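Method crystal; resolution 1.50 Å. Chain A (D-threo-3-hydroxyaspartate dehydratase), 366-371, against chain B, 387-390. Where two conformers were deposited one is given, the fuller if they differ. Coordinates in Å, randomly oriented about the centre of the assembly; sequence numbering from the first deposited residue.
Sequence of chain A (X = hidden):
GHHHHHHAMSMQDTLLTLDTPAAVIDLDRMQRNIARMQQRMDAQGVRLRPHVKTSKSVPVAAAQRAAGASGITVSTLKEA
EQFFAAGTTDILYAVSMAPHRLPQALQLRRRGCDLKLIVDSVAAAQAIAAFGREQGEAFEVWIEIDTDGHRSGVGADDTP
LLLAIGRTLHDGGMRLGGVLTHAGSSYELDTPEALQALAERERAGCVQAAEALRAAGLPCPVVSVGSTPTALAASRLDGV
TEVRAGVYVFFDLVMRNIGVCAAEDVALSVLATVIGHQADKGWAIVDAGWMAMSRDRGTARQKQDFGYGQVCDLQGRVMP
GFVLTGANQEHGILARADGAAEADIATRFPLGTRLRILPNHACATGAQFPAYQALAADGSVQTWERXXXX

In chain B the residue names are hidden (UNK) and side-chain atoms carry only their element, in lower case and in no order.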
# COMPACT_ATOMS: atom_id res chain seq x y z
N GLY A 366 6.47 -2.16 -4.88
CA GLY A 366 6.81 -3.63 -4.75
C GLY A 366 5.95 -4.23 -3.67
O GLY A 366 5.53 -5.40 -3.80
N ALA A 367 5.70 -3.49 -2.56
CA ALA A 367 4.93 -4.05 -1.47
C ALA A 367 3.48 -4.37 -1.80
O ALA A 367 2.81 -5.14 -1.05
CB ALA A 367 4.98 -3.14 -0.26
N GLN A 368 2.98 -3.84 -2.93
CA GLN A 368 1.63 -4.18 -3.35
C GLN A 368 1.51 -5.58 -3.95
O GLN A 368 0.38 -6.04 -4.21
CB GLN A 368 1.19 -3.11 -4.37
CG GLN A 368 1.12 -1.69 -3.75
CD GLN A 368 0.26 -1.61 -2.49
OE1 GLN A 368 0.75 -1.80 -1.35
NE2 GLN A 368 -1.01 -1.25 -2.65
N PHE A 369 2.64 -6.27 -4.24
CA PHE A 369 2.58 -7.54 -5.00
C PHE A 369 3.07 -8.69 -4.12
O PHE A 369 4.09 -8.55 -3.42
CB PHE A 369 3.51 -7.46 -6.24
CG PHE A 369 2.95 -6.49 -7.24
CD1 PHE A 369 3.21 -5.14 -7.16
CD2 PHE A 369 2.10 -6.99 -8.26
CE1 PHE A 369 2.63 -4.24 -8.08
CE2 PHE A 369 1.53 -6.09 -9.18
CZ PHE A 369 1.81 -4.75 -9.10
N PRO A 370 2.41 -9.83 -4.23
CA PRO A 370 2.94 -11.04 -3.60
C PRO A 370 4.28 -11.50 -4.13
O PRO A 370 4.99 -12.23 -3.41
CB PRO A 370 1.83 -12.11 -3.90
CG PRO A 370 0.58 -11.27 -4.12
CD PRO A 370 1.06 -10.01 -4.81
N ALA A 371 4.60 -11.12 -5.35
CA ALA A 371 5.78 -11.65 -6.01
C ALA A 371 6.16 -10.72 -7.15
O ALA A 371 5.27 -9.96 -7.69
CB ALA A 371 5.57 -13.06 -6.58
N UNK B 387 -7.34 -11.03 1.35
CA UNK B 387 -6.60 -11.36 0.11
C UNK B 387 -5.63 -10.22 -0.26
O UNK B 387 -5.96 -9.02 -0.12
c UNK B 387 -6.77 -13.45 -1.97
c UNK B 387 -8.54 -12.08 -3.10
c UNK B 387 -7.66 -11.45 -0.98
c UNK B 387 -7.20 -12.01 -2.29
N UNK B 388 -4.47 -10.63 -0.76
CA UNK B 388 -3.46 -9.71 -1.31
C UNK B 388 -3.15 -10.13 -2.73
O UNK B 388 -2.96 -11.31 -3.02
c UNK B 388 -1.11 -7.54 -0.88
c UNK B 388 1.00 -8.21 -1.14
c UNK B 388 -2.18 -9.87 -0.42
n UNK B 388 0.17 -7.10 -1.09
n UNK B 388 0.20 -9.35 -0.95
c UNK B 388 -1.10 -8.93 -0.77
N UNK B 389 -3.05 -9.13 -3.62
CA UNK B 389 -2.60 -9.40 -4.99
C UNK B 389 -3.72 -9.77 -5.96
O UNK B 389 -4.87 -9.35 -5.72
N UNK B 390 -3.37 -10.48 -7.04
CA UNK B 390 -4.27 -10.72 -8.16
C UNK B 390 -4.26 -12.18 -8.53
O UNK B 390 -3.45 -12.94 -7.98
OXT UNK B 390 -5.05 -12.54 -9.44
c UNK B 390 -1.23 -6.57 -7.17
c UNK B 390 -1.88 -5.31 -7.09
c UNK B 390 -3.70 -6.21 -8.34
c UNK B 390 -3.08 -7.50 -8.41
c UNK B 390 -5.13 -7.63 -9.43
c UNK B 390 -3.86 -9.86 -9.38
c UNK B 390 -3.12 -5.11 -7.66
n UNK B 390 -4.95 -6.33 -8.98
c UNK B 390 -4.03 -8.39 -9.12
c UNK B 390 -1.80 -7.69 -7.84
O HOH W 1 -0.90 -4.30 -0.68

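Position 387 of chain B carries four side-chain atoms, all carbon, with the chain forking at the second. None of them reaches the chain A stretch; all are out of contact, so the contact itself sets no demand here; the fork alone identifies Leu387(B), with chi1 in t and chi2 in p.

Position 388 has one carbon leading into a five-membered ring of three carbons and two nitrogens. Its CA-to-CB bond points sideways, yet the ring reaches into the backbone turn of Ala367(A) and Gln368(A). One ring nitrogen lies 3.3 Å from Ala367(A) O and, at a second distance of 3.3 Å, near Gln368(A) O; the ring also comes close to the backbone of Phe369(A), a ring carbon lying 3.7 Å from Phe369(A) C, and to Pro370(A). A five-membered ring with two nitrogens is histidine. In His388(B), NE2 donates a weak hydrogen bond to Ala367(A) O, which sits at the ring edge near its plane; the angle to Gln368(A) O is too poor for a second bond. A water accepts weakly from the same NE2 at 3.0 Å and donates weakly to Gln368(A) OE1 at 3.1 Å. At the other ring nitrogen, ND1 packs 3.7 Å from Pro370(A) CG.

Position 389 has no side-chain atoms, which makes it Gly389(B). Two constraints agree on this. With phi/psi of 88/-157, a CB would jam against the preceding carbonyl oxygen; it would also point toward chain A and fall 2.4 Å from Pro370(A) CG. The bare CA instead lets Pro370(A) CD approach to 3.7 Å of Gly389(B) CA.

Position 390 ends the chain in a carboxylate. One carbon leads to fused five- and six-membered rings holding eight carbons and one nitrogen, and a ring carbon comes 3.4 Å from Phe369(A) CE2. The indole is tryptophan. Trp390(B) CZ3 lies over one face of the Phe369(A) ring and also 3.4 Å from Gln368(A) O. The two six-membered rings are oblique, with centroids 4.9 Å apart and planes at 34°, while the indole nitrogen is satisfied elsewhere in the structure.

The rule is a clasp around a turn. Phe369(A) N bonds to Gly366(A) O at 3.1 Å, while Ala367(A) O remains accessible to the imidazole. His388(B) and Trp390(B) supply most of chain B's covered area, and the glycine between them admits the proline. Polar bonding is thin, one weak direct bond and a weak water bridge, so close packing of rings and backbone accounts for much of the 290 Å² buried between the stretches.

Chain B, residues 387-390: LHGW
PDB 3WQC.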